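Local coordinates for protein beta-N-acetylhexosaminidase (Mycobacterium smegmatis, PDB 4YYF) that probably hydrolyses terminal non-reducing N-acetyl-D-hexosamine residues of N-acetyl-beta-D-hexosaminides, as a glycosidase of family GH3 built on a TIM barrel, at residues V220-L225 and M252-L257; K203-H208 and D231-Y236; G259-S264 and N299-V304; D160-A165 and D172-S177; G213-G218 and S293-I298. The protein carries 1 engineered substitution. One frame throughout, in Å; residues are numbered along the deposited sequence.

Interaction 1 of 5, residues V220-L225 and M252-L257; sequences VTTPPL and MQVPGL
The flat groups that meet here are peptide planes and one carboxamide: the side-chain amide of Gln253 lies beside the Val220 backbone, linked to it by a water that accepts from Gln253 NE2 and from Val220 N, each at 3.1 Å. Gln253 N binds Val220 O at 2.8 Å, while Thr222 N binds Gln253 O at 2.9 Å. Together these two bonds make a single parallel beta bridge, centred on Thr221 and Gln253. Farther along, Leu225 N takes Pro255 O at 2.9 Å, just after Pro224 at the N-cap of helix 225-229. Methyl and methylene groups pack beside the bonds. Thr222 CG2, anti to its own carbonyl carbon, presses on Met252 CB at 3.4 Å, tighter than normal van der Waals contact; the two side chains cross at about a right angle. Val220 CG2 rests on Met252 CG, and the Pro255 ring sets CD 3.2 Å from Thr222 O. Thr222 OG1 donates to Pro223 O, the carbonyl of the next residue. Two loops that follow neighbouring barrel strands are thus joined by three direct hydrogen bonds, all main-chain to main-chain, so the polar pairing there does not depend on side-chain identity.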
# COMPACT_ATOMS: atom_id res chain seq x y z
N VAL A 220 14.71 9.40 -6.52
CA VAL A 220 14.03 10.62 -6.92
C VAL A 220 13.88 11.56 -5.72
O VAL A 220 13.91 11.11 -4.56
CB VAL A 220 12.63 10.33 -7.53
CG1 VAL A 220 12.73 9.38 -8.71
CG2 VAL A 220 11.68 9.77 -6.48
N THR A 221 13.72 12.85 -6.00
CA THR A 221 13.58 13.89 -4.98
C THR A 221 12.30 14.71 -5.19
O THR A 221 11.95 15.04 -6.32
CB THR A 221 14.80 14.84 -5.00
OG1 THR A 221 16.00 14.08 -4.87
CG2 THR A 221 14.74 15.86 -3.86
N THR A 222 11.62 15.06 -4.10
CA THR A 222 10.44 15.91 -4.17
C THR A 222 10.82 17.37 -3.92
O THR A 222 11.96 17.64 -3.53
CB THR A 222 9.44 15.55 -3.08
OG1 THR A 222 10.00 15.90 -1.82
CG2 THR A 222 9.11 14.06 -3.10
N PRO A 223 9.87 18.31 -4.10
CA PRO A 223 10.08 19.65 -3.56
C PRO A 223 10.26 19.57 -2.04
O PRO A 223 9.88 18.56 -1.46
CB PRO A 223 8.77 20.37 -3.89
CG PRO A 223 8.24 19.65 -5.09
CD PRO A 223 8.62 18.22 -4.89
N PRO A 224 10.82 20.62 -1.41
CA PRO A 224 11.03 20.54 0.04
C PRO A 224 9.73 20.40 0.82
O PRO A 224 8.66 20.74 0.30
CB PRO A 224 11.69 21.88 0.37
CG PRO A 224 12.28 22.35 -0.92
CD PRO A 224 11.35 21.86 -1.99
N LEU A 225 9.81 19.90 2.05
CA LEU A 225 8.64 19.69 2.89
C LEU A 225 7.74 20.92 2.99
O LEU A 225 6.52 20.80 2.94
CB LEU A 225 9.05 19.25 4.30
CG LEU A 225 7.92 19.07 5.32
CD1 LEU A 225 6.92 17.99 4.89
CD2 LEU A 225 8.50 18.77 6.70
N MSE A 252 10.37 8.41 -2.49
CA MSE A 252 11.02 9.68 -2.82
C MSE A 252 11.86 10.16 -1.65
O MSE A 252 11.53 9.88 -0.49
CB MSE A 252 9.98 10.76 -3.12
CG MSE A 252 8.90 10.39 -4.12
SE MSE A 252 7.36 9.47 -3.33
CE MSE A 252 7.19 10.48 -1.69
N GLN A 253 12.94 10.87 -1.95
CA GLN A 253 13.68 11.60 -0.93
C GLN A 253 13.05 12.98 -0.79
O GLN A 253 12.77 13.64 -1.80
CB GLN A 253 15.15 11.74 -1.34
CG GLN A 253 15.85 10.40 -1.49
CD GLN A 253 17.11 10.48 -2.34
OE1 GLN A 253 18.04 11.21 -2.01
NE2 GLN A 253 17.13 9.74 -3.45
N VAL A 254 12.81 13.42 0.45
CA VAL A 254 12.16 14.71 0.69
C VAL A 254 13.08 15.67 1.43
O VAL A 254 13.39 15.44 2.60
CB VAL A 254 10.88 14.52 1.55
CG1 VAL A 254 10.14 15.85 1.74
CG2 VAL A 254 9.96 13.45 0.96
N PRO A 255 13.52 16.76 0.77
CA PRO A 255 14.36 17.76 1.44
C PRO A 255 13.62 18.38 2.62
O PRO A 255 12.44 18.70 2.49
CB PRO A 255 14.60 18.83 0.36
CG PRO A 255 14.30 18.13 -0.95
CD PRO A 255 13.21 17.14 -0.62
N GLY A 256 14.30 18.54 3.76
CA GLY A 256 13.67 19.07 4.95
C GLY A 256 12.88 18.02 5.72
O GLY A 256 12.24 18.34 6.73
N LEU A 257 12.90 16.78 5.25
CA LEU A 257 12.19 15.71 5.95
C LEU A 257 13.04 14.44 6.08
O LEU A 257 13.33 14.00 7.19
CB LEU A 257 10.85 15.38 5.28
CG LEU A 257 10.04 14.26 5.96
CD1 LEU A 257 9.54 14.71 7.34
CD2 LEU A 257 8.86 13.79 5.09
O HOH W 1 14.54 8.02 -3.80

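Interaction 2 of 5, residues K203-H208 and D231-Y236; sequences KHFPGH and DDLVPY
Two cis peptides, before His204 and before Pro206, bring the chain round a corner at the end of strand 199-205, where Phe205, Pro206 and Gly207 face the type I turn Asp231-Val234 and Tyr236 of the helix that follows. Strand and helix belong to the TIM barrel, and the contact is buried where the end of a barrel strand meets the surrounding helices. The main event is a T-shaped stack. Phe205 CG is anti to the backbone N (chi1 -174°), and the ring drives its edge into the face of Tyr236, with ring centroids 4.9 Å apart and planes at 89°; Phe205 CD2 sits over the centre of the tyrosine ring. Leu233 CD2 approaches obliquely, 3.5 Å from Phe205 CE2 and 3.6 Å from Pro206 CB, while that same CB covers one face of the phenylalanine ring. Val269, Leu272 and Leu273 of helix 267-275 also touch Phe205. Tyr236 OH pairs with a water at 2.7 Å, and Pro206 O, buried near Asp232 CB, finds no partner. Asp232 also binds His210 ND1 through OD2. A second water links the two segments, donating to Gly207 O at 2.7 Å and to Asp232 OD2 at 2.9 Å.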
# COMPACT_ATOMS: atom_id res chain seq x y z
N LYS A 203 -2.07 7.01 -1.78
CA LYS A 203 -0.64 6.93 -2.14
C LYS A 203 -0.26 8.10 -3.06
O LYS A 203 -1.15 8.66 -3.71
CB LYS A 203 -0.34 5.56 -2.80
CG LYS A 203 -0.94 5.38 -4.19
CD LYS A 203 -0.91 3.90 -4.62
CE LYS A 203 -1.27 3.73 -6.09
NZ LYS A 203 -1.27 2.28 -6.50
N HIS A 204 1.02 8.50 -3.15
CA HIS A 204 2.17 7.92 -2.44
C HIS A 204 2.74 8.97 -1.46
O HIS A 204 3.40 9.91 -1.88
CB HIS A 204 3.27 7.52 -3.45
CG HIS A 204 2.81 6.58 -4.54
ND1 HIS A 204 2.16 7.03 -5.68
CD2 HIS A 204 2.92 5.24 -4.68
CE1 HIS A 204 1.88 6.00 -6.45
NE2 HIS A 204 2.34 4.89 -5.87
N PHE A 205 2.48 8.79 -0.17
CA PHE A 205 2.83 9.77 0.87
C PHE A 205 4.35 9.96 1.01
O PHE A 205 5.11 8.98 0.98
CB PHE A 205 2.23 9.30 2.20
CG PHE A 205 2.39 10.26 3.34
CD1 PHE A 205 3.52 10.22 4.16
CD2 PHE A 205 1.38 11.17 3.65
CE1 PHE A 205 3.65 11.10 5.24
CE2 PHE A 205 1.51 12.04 4.73
CZ PHE A 205 2.65 12.00 5.53
N PRO A 206 4.82 11.21 1.20
CA PRO A 206 4.07 12.48 1.27
C PRO A 206 3.87 13.17 -0.08
O PRO A 206 3.61 14.38 -0.11
CB PRO A 206 4.97 13.35 2.14
CG PRO A 206 6.37 12.89 1.75
CD PRO A 206 6.22 11.39 1.61
N GLY A 207 4.01 12.44 -1.18
CA GLY A 207 3.70 13.02 -2.49
C GLY A 207 4.71 12.74 -3.58
O GLY A 207 5.83 13.25 -3.54
N HIS A 208 4.30 11.97 -4.59
CA HIS A 208 5.18 11.60 -5.71
C HIS A 208 4.90 12.50 -6.92
O HIS A 208 5.64 12.48 -7.91
CB HIS A 208 4.95 10.13 -6.10
CG HIS A 208 6.09 9.48 -6.80
ND1 HIS A 208 6.69 10.00 -7.94
CD2 HIS A 208 6.77 8.33 -6.54
CE1 HIS A 208 7.67 9.22 -8.33
NE2 HIS A 208 7.74 8.19 -7.49
N ASP A 231 0.60 21.90 -0.67
CA ASP A 231 0.20 21.36 -1.97
C ASP A 231 -0.04 19.85 -1.91
O ASP A 231 -1.17 19.38 -1.70
CB ASP A 231 1.30 21.71 -3.00
CG ASP A 231 0.86 21.50 -4.44
OD1 ASP A 231 -0.29 21.09 -4.68
OD2 ASP A 231 1.68 21.77 -5.34
N ASP A 232 1.04 19.09 -2.06
CA ASP A 232 0.95 17.64 -2.12
C ASP A 232 0.30 16.99 -0.89
O ASP A 232 -0.34 15.95 -1.00
CB ASP A 232 2.34 17.03 -2.36
CG ASP A 232 3.08 17.68 -3.53
OD1 ASP A 232 3.29 18.92 -3.49
OD2 ASP A 232 3.44 16.96 -4.50
N LEU A 233 0.48 17.59 0.28
CA LEU A 233 -0.00 16.98 1.51
C LEU A 233 -1.45 17.34 1.81
O LEU A 233 -2.06 16.76 2.71
CB LEU A 233 0.89 17.37 2.70
CG LEU A 233 2.21 16.61 2.77
CD1 LEU A 233 3.18 17.23 3.77
CD2 LEU A 233 1.97 15.14 3.11
N VAL A 234 -1.99 18.31 1.08
CA VAL A 234 -3.34 18.79 1.35
C VAL A 234 -4.44 17.70 1.36
O VAL A 234 -5.25 17.67 2.29
CB VAL A 234 -3.72 20.00 0.45
CG1 VAL A 234 -5.18 20.37 0.60
CG2 VAL A 234 -2.83 21.20 0.80
N PRO A 235 -4.46 16.80 0.36
CA PRO A 235 -5.50 15.76 0.36
C PRO A 235 -5.50 14.86 1.60
O PRO A 235 -6.58 14.47 2.07
CB PRO A 235 -5.16 14.93 -0.90
CG PRO A 235 -4.50 15.91 -1.81
CD PRO A 235 -3.68 16.78 -0.90
N TYR A 236 -4.33 14.54 2.14
CA TYR A 236 -4.25 13.69 3.33
C TYR A 236 -4.95 14.30 4.55
O TYR A 236 -5.44 13.58 5.41
CB TYR A 236 -2.79 13.36 3.68
CG TYR A 236 -2.09 12.54 2.63
CD1 TYR A 236 -2.17 11.15 2.63
CD2 TYR A 236 -1.32 13.14 1.63
CE1 TYR A 236 -1.52 10.39 1.66
CE2 TYR A 236 -0.67 12.38 0.66
CZ TYR A 236 -0.78 11.01 0.69
OH TYR A 236 -0.13 10.24 -0.27
O HOH W 2 0.58 11.79 -2.40
O HOH W 3 5.92 15.54 -4.97

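Interaction 3 of 5, residues G259-S264 and N299-V304; sequences GSDPAS and NQRYGV
Arg301 spans two surface loops of the TIM barrel, reaching from the linker between helices 296-299 and 304-314 toward Ser260 and Pro262 in the loop after strand 246-249. Its CB lies 3.6 Å above the ring plane of the adjacent Tyr302, offset toward the rim. CG leaves anti to the carbonyl carbon, the chain stays extended to CD, and a bend at chi3 (60°) places NE and turns the head. At the tip, NH1 donates to Ser260 O at 2.7 Å; the oxygen lies only 6° out of the guanidinium plane and the bond runs nearly straight off the carbonyl. NH2 adds a weak bond to that oxygen at 3.1 Å, so one acceptor takes both terminal nitrogens. Pro262 comes tip to tip with the arginine and lays CD 3.7 Å above one face of the guanidinium, toward its rim; the proline also touches Ile298. Asp261 OD1 stays 4.1 Å from Arg301 NH2, opposite in charge yet beyond a salt bridge, with the carboxylate plane turned 45° from the guanidinium. The charge probably still contributes some attraction. A water lies between Tyr302 OH, 2.6 Å away, and Asp261 OD1, to which it donates a weak bond at 2.7 Å.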
# COMPACT_ATOMS: atom_id res chain seq x y z
N GLY A 259 16.05 13.81 4.18
CA GLY A 259 17.41 13.96 3.72
C GLY A 259 17.64 13.14 2.46
O GLY A 259 16.94 13.31 1.46
N SER A 260 18.59 12.21 2.52
CA SER A 260 18.88 11.37 1.36
C SER A 260 18.27 9.98 1.50
O SER A 260 18.52 9.10 0.67
CB SER A 260 20.40 11.29 1.11
OG SER A 260 21.10 10.77 2.22
N ASP A 261 17.45 9.78 2.52
CA ASP A 261 16.78 8.50 2.71
C ASP A 261 15.49 8.46 1.92
O ASP A 261 14.76 9.45 1.86
CB ASP A 261 16.46 8.25 4.19
CG ASP A 261 17.69 8.07 5.04
OD1 ASP A 261 18.73 7.62 4.53
OD2 ASP A 261 17.61 8.37 6.25
N PRO A 262 15.18 7.31 1.31
CA PRO A 262 13.86 7.17 0.70
C PRO A 262 12.79 7.36 1.77
O PRO A 262 13.00 6.95 2.92
CB PRO A 262 13.86 5.72 0.20
CG PRO A 262 15.32 5.38 0.02
CD PRO A 262 16.00 6.09 1.17
N ALA A 263 11.66 7.98 1.43
CA ALA A 263 10.70 8.34 2.47
C ALA A 263 10.18 7.11 3.22
O ALA A 263 10.01 7.13 4.43
CB ALA A 263 9.55 9.17 1.89
N SER A 264 9.97 6.02 2.49
CA SER A 264 9.53 4.75 3.06
C SER A 264 10.46 4.17 4.14
O SER A 264 10.03 3.34 4.96
CB SER A 264 9.36 3.71 1.95
OG SER A 264 10.55 3.64 1.17
N ASN A 299 16.20 -0.69 -4.40
CA ASN A 299 17.04 -1.87 -4.59
C ASN A 299 18.49 -1.56 -4.97
O ASN A 299 19.37 -2.42 -4.86
CB ASN A 299 16.37 -2.95 -5.49
CG ASN A 299 16.37 -2.59 -6.97
OD1 ASN A 299 17.20 -1.84 -7.45
ND2 ASN A 299 15.45 -3.20 -7.71
N GLN A 300 18.73 -0.32 -5.39
CA GLN A 300 20.10 0.09 -5.70
C GLN A 300 20.89 0.38 -4.43
O GLN A 300 22.11 0.55 -4.48
CB GLN A 300 20.09 1.33 -6.60
CG GLN A 300 19.67 1.05 -8.02
CD GLN A 300 19.38 2.32 -8.79
OE1 GLN A 300 19.70 3.43 -8.34
NE2 GLN A 300 18.76 2.18 -9.96
N ARG A 301 20.20 0.45 -3.30
CA ARG A 301 20.85 0.77 -2.04
C ARG A 301 20.72 -0.36 -1.02
O ARG A 301 21.61 -0.57 -0.21
CB ARG A 301 20.29 2.09 -1.49
CG ARG A 301 20.42 3.25 -2.48
CD ARG A 301 19.68 4.50 -2.05
NE ARG A 301 20.17 5.02 -0.77
CZ ARG A 301 19.84 6.21 -0.28
NH1 ARG A 301 19.03 7.02 -0.96
NH2 ARG A 301 20.32 6.60 0.89
N TYR A 302 19.61 -1.09 -1.08
CA TYR A 302 19.31 -2.11 -0.08
C TYR A 302 18.72 -3.37 -0.71
O TYR A 302 17.84 -3.27 -1.57
CB TYR A 302 18.32 -1.56 0.96
CG TYR A 302 18.69 -0.20 1.49
CD1 TYR A 302 19.76 -0.03 2.36
CD2 TYR A 302 17.97 0.93 1.12
CE1 TYR A 302 20.11 1.22 2.83
CE2 TYR A 302 18.31 2.19 1.60
CZ TYR A 302 19.37 2.33 2.45
OH TYR A 302 19.70 3.58 2.93
N GLY A 303 19.18 -4.53 -0.25
CA GLY A 303 18.56 -5.80 -0.62
C GLY A 303 17.21 -5.93 0.05
O GLY A 303 16.88 -5.11 0.92
N VAL A 304 16.43 -6.93 -0.33
CA VAL A 304 15.06 -7.03 0.20
C VAL A 304 14.98 -7.12 1.73
O VAL A 304 14.23 -6.36 2.36
CB VAL A 304 14.29 -8.20 -0.42
CG1 VAL A 304 12.86 -8.21 0.13
CG2 VAL A 304 14.27 -8.08 -1.93
O HOH W 4 17.88 5.11 3.95

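Interaction 4 of 5, residues D160-A165 and D172-S177; sequences DVTDAA and DRSFGS. With ACT (acetate ion), chain D.
Ser174 packs tightly between Asp160 and Thr162, whereas Asp163 and Ser177 only graze each other near solvent. In the tight half, Ser174 OG stands anti to its backbone N (chi1 160°); there it donates to Asp160 O at 2.9 Å and accepts from Gly176 N at 3.0 Å, an ST turn, so the hydroxyl is gripped on both counts. Thr162 CG2 rests on Ser174 CB at 3.6 Å. Thr162 N donates to Gly176 O at 3.2 Å, and Val161 CG1 comes 3.3 Å from Ser177 O. A water accepts from Phe175 N and donates to Asp160 O; another donates to Ser174 O and, more weakly, to Thr162 O. Toward the surface the contact slackens: the exposed Asp163 and Ser177 approach through their CB atoms alone, 4.1 Å apart. Thr162 OG1 accepts from Ala164 N in a second ST turn and also bonds Gly209 O. On the inner side Asp160 OD2 meets His204 ND1, and Arg173, in a salt bridge with Glu106, donates through NH1 to an acetate at 2.8 Å. That acetate probably came from the crystallisation liquor, though such a molecule may mark a pocket. Two ST turns thus lie within the long loop between strand 153-154 and helix 179-196, at the C-terminal end of the barrel strands, where GH3 enzymes hold their active site.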
# COMPACT_ATOMS: atom_id res chain seq x y z
N ASP A 160 -1.54 11.75 -5.26
CA ASP A 160 -0.51 12.59 -5.85
C ASP A 160 -1.12 13.70 -6.70
O ASP A 160 -2.13 13.50 -7.38
CB ASP A 160 0.44 11.76 -6.72
CG ASP A 160 1.17 10.70 -5.93
OD1 ASP A 160 1.53 10.95 -4.76
OD2 ASP A 160 1.39 9.59 -6.49
N VAL A 161 -0.48 14.86 -6.66
CA VAL A 161 -0.95 16.05 -7.36
C VAL A 161 0.08 16.35 -8.44
O VAL A 161 1.26 16.47 -8.13
CB VAL A 161 -1.01 17.23 -6.37
CG1 VAL A 161 -1.42 18.50 -7.07
CG2 VAL A 161 -1.96 16.89 -5.21
N THR A 162 -0.35 16.46 -9.69
CA THR A 162 0.61 16.72 -10.77
C THR A 162 -0.04 17.24 -12.04
O THR A 162 -1.24 17.05 -12.27
CB THR A 162 1.39 15.44 -11.15
OG1 THR A 162 2.52 15.79 -11.96
CG2 THR A 162 0.52 14.49 -11.93
N ASP A 163 0.77 17.89 -12.86
CA ASP A 163 0.36 18.32 -14.19
C ASP A 163 1.22 17.66 -15.27
O ASP A 163 1.20 18.09 -16.44
CB ASP A 163 0.46 19.84 -14.31
CG ASP A 163 1.82 20.36 -13.90
OD1 ASP A 163 2.78 19.56 -13.78
OD2 ASP A 163 1.95 21.59 -13.71
N ALA A 164 1.99 16.65 -14.89
CA ALA A 164 2.87 15.94 -15.83
C ALA A 164 2.08 15.32 -16.99
O ALA A 164 0.89 15.05 -16.87
CB ALA A 164 3.67 14.88 -15.11
N ALA A 165 2.77 15.10 -18.11
CA ALA A 165 2.21 14.37 -19.24
C ALA A 165 1.58 13.06 -18.81
O ALA A 165 2.06 12.40 -17.88
CB ALA A 165 3.30 14.12 -20.27
N ASP A 172 -1.31 10.69 -15.77
CA ASP A 172 -2.78 10.56 -15.74
C ASP A 172 -3.33 9.68 -14.61
O ASP A 172 -4.56 9.52 -14.47
CB ASP A 172 -3.34 10.15 -17.11
CG ASP A 172 -2.97 8.73 -17.52
OD1 ASP A 172 -2.45 7.94 -16.70
OD2 ASP A 172 -3.22 8.38 -18.70
N ARG A 173 -2.45 9.13 -13.78
CA ARG A 173 -2.89 8.40 -12.59
C ARG A 173 -3.33 9.37 -11.50
O ARG A 173 -3.91 8.96 -10.49
CB ARG A 173 -1.76 7.52 -12.05
CG ARG A 173 -1.30 6.41 -12.98
CD ARG A 173 0.01 5.83 -12.47
NE ARG A 173 -0.14 5.14 -11.19
CZ ARG A 173 0.86 4.81 -10.38
NH1 ARG A 173 2.10 5.15 -10.71
NH2 ARG A 173 0.63 4.15 -9.25
N SER A 174 -3.04 10.65 -11.69
CA SER A 174 -3.44 11.68 -10.72
C SER A 174 -4.76 12.32 -11.11
O SER A 174 -5.00 12.59 -12.28
CB SER A 174 -2.37 12.77 -10.63
OG SER A 174 -2.93 13.96 -10.09
N PHE A 175 -5.61 12.59 -10.12
CA PHE A 175 -6.90 13.23 -10.37
C PHE A 175 -6.78 14.71 -10.73
O PHE A 175 -7.75 15.31 -11.18
CB PHE A 175 -7.86 13.05 -9.18
CG PHE A 175 -8.43 11.67 -9.06
CD1 PHE A 175 -9.50 11.28 -9.85
CD2 PHE A 175 -7.87 10.75 -8.19
CE1 PHE A 175 -10.03 10.00 -9.75
CE2 PHE A 175 -8.39 9.47 -8.08
CZ PHE A 175 -9.47 9.09 -8.87
N GLY A 176 -5.62 15.32 -10.53
CA GLY A 176 -5.46 16.70 -10.95
C GLY A 176 -4.25 17.43 -10.40
O GLY A 176 -3.49 16.89 -9.59
N SER A 177 -4.08 18.67 -10.84
CA SER A 177 -2.98 19.52 -10.42
C SER A 177 -3.41 20.43 -9.28
O SER A 177 -2.60 21.15 -8.71
CB SER A 177 -2.50 20.38 -11.59
OG SER A 177 -3.59 21.08 -12.17
C ACT D . 4.62 4.07 -7.91
O ACT D . 4.86 3.02 -7.28
OXT ACT D . 3.91 3.95 -8.93
CH3 ACT D . 5.17 5.41 -7.50
O HOH W 5 -4.61 12.25 -7.49
O HOH W 6 -3.74 15.11 -13.26

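Interaction 5 of 5, residues G213-G218 and S293-I298; sequences GDSHTG and SSMGAI. With FMT (formic acid), chain G.
The long loop between strand 199-205 and helix 225-229 docks on the N-terminal end of helix 296-299, Ser215 and His216 meeting Met295, the N-cap residue, and the first helical turn. Two helix-end amides are taken up by the loop: Gly296 N donates to His216 O at 2.8 Å, and Ala297 N donates to Ser215 O at 3.1 Å. Met295, a selenomethionine, bends at chi3 (71°), which carries CE over the imidazole of His216; CE stands 3.7 Å from the ring centroid and 4° off the normal, a CH-pi contact. CE also comes 3.1 Å from Ser215 OG, a hydroxyl bonded to His208 NE2. Asp214 helps fix the rotation of the imidazole. Its OD1 receives His216 ND1 at 2.8 Å with its syn lone pair, in the ring plane, and also His216 N at 2.9 Å, from above the carboxylate plane, which makes an Asx turn. At the far edge of the ring NE2 donates to O1 of a formic acid molecule at 3.2 Å, probably from the crystallisation liquor. Ala297 CB packs on Gly218 O. A carboxylate-held histidine in an Asp-Ser-His sequence, on a loop at the barrel mouth, is consistent with the Asp-His pair of NagZ-like GH3 enzymes.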
# COMPACT_ATOMS: atom_id res chain seq x y z
N GLY A 213 11.64 12.32 -10.92
CA GLY A 213 11.70 11.25 -11.91
C GLY A 213 10.90 10.04 -11.47
O GLY A 213 9.99 10.17 -10.65
N ASP A 214 11.27 8.87 -11.98
CA ASP A 214 10.52 7.63 -11.74
C ASP A 214 11.22 6.75 -10.70
O ASP A 214 12.30 6.22 -10.96
CB ASP A 214 10.39 6.87 -13.07
CG ASP A 214 9.48 5.66 -12.98
OD1 ASP A 214 9.13 5.24 -11.85
OD2 ASP A 214 9.14 5.10 -14.04
N SER A 215 10.59 6.58 -9.54
CA SER A 215 11.20 5.77 -8.47
C SER A 215 11.34 4.29 -8.82
O SER A 215 12.05 3.55 -8.13
CB SER A 215 10.45 5.95 -7.14
OG SER A 215 9.05 5.73 -7.28
N HIS A 216 10.66 3.84 -9.87
CA HIS A 216 10.84 2.47 -10.34
C HIS A 216 12.28 2.24 -10.82
O HIS A 216 12.82 1.13 -10.73
CB HIS A 216 9.87 2.13 -11.48
CG HIS A 216 8.45 2.01 -11.04
ND1 HIS A 216 7.58 3.07 -11.04
CD2 HIS A 216 7.73 0.93 -10.61
CE1 HIS A 216 6.38 2.67 -10.62
NE2 HIS A 216 6.46 1.38 -10.35
N THR A 217 12.90 3.30 -11.34
CA THR A 217 14.18 3.12 -12.00
C THR A 217 15.38 3.67 -11.24
O THR A 217 16.52 3.37 -11.58
CB THR A 217 14.15 3.68 -13.44
OG1 THR A 217 13.85 5.07 -13.39
CG2 THR A 217 13.10 2.96 -14.28
N GLY A 218 15.15 4.45 -10.20
CA GLY A 218 16.25 5.02 -9.45
C GLY A 218 15.77 6.00 -8.40
O GLY A 218 14.57 6.13 -8.19
N SER A 293 11.30 -4.35 -3.58
CA SER A 293 12.25 -5.25 -4.26
C SER A 293 12.57 -4.87 -5.71
O SER A 293 13.73 -4.93 -6.13
CB SER A 293 11.77 -6.69 -4.19
OG SER A 293 10.57 -6.85 -4.94
N SER A 294 11.57 -4.50 -6.49
CA SER A 294 11.81 -4.28 -7.92
C SER A 294 12.11 -2.83 -8.25
O SER A 294 12.55 -2.53 -9.36
CB SER A 294 10.62 -4.73 -8.77
OG SER A 294 9.58 -3.77 -8.73
N MSE A 295 11.89 -1.94 -7.29
CA MSE A 295 12.03 -0.50 -7.54
C MSE A 295 13.43 0.02 -7.25
O MSE A 295 13.92 -0.11 -6.12
CB MSE A 295 10.97 0.29 -6.75
CG MSE A 295 9.57 -0.08 -7.18
SE MSE A 295 8.16 0.97 -6.36
CE MSE A 295 8.48 2.65 -7.29
N GLY A 296 14.05 0.64 -8.26
CA GLY A 296 15.42 1.11 -8.18
C GLY A 296 15.74 2.09 -7.07
O GLY A 296 16.87 2.13 -6.58
N ALA A 297 14.76 2.90 -6.67
CA ALA A 297 14.98 3.87 -5.59
C ALA A 297 15.39 3.14 -4.30
O ALA A 297 16.09 3.69 -3.45
CB ALA A 297 13.73 4.73 -5.34
N ILE A 298 14.91 1.91 -4.16
CA ILE A 298 15.26 1.07 -3.01
C ILE A 298 16.38 0.09 -3.34
O ILE A 298 17.40 0.03 -2.64
CB ILE A 298 14.05 0.26 -2.51
CG1 ILE A 298 12.91 1.19 -2.11
CG2 ILE A 298 14.45 -0.62 -1.32
CD1 ILE A 298 13.31 2.19 -1.01
C FMT G . 2.56 0.59 -10.01
O1 FMT G . 3.44 1.10 -9.31
O2 FMT G . 2.62 0.50 -11.23
O HOH W 7 11.97 -1.35 -11.89
O HOH W 8 14.33 -1.68 -11.55

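How the interactions relate
All five contacts join loops or the ends of strands and helices within one TIM-barrel domain, yet their chemistry follows their depth. Interaction 2 is wholly buried and aromatic; interactions 1, 4 and 5 are partly buried, 1 and 5 joining through main-chain bonds while 4 adds a serine hydroxyl; interaction 3 is a surface contact carried by one charged side chain. Strand 199-205 and the loop after it supply a segment to each of interactions 2, 1 and 5, and the loop after strand 246-249 serves 1 and 3. Interactions 2 and 4 meet through Asp160, which bonds both His204 and His208; interactions 2 and 5 meet through His208 and Ser215. Interactions 3 and 5 share the region of helix 296-299, their centres 9 Å apart.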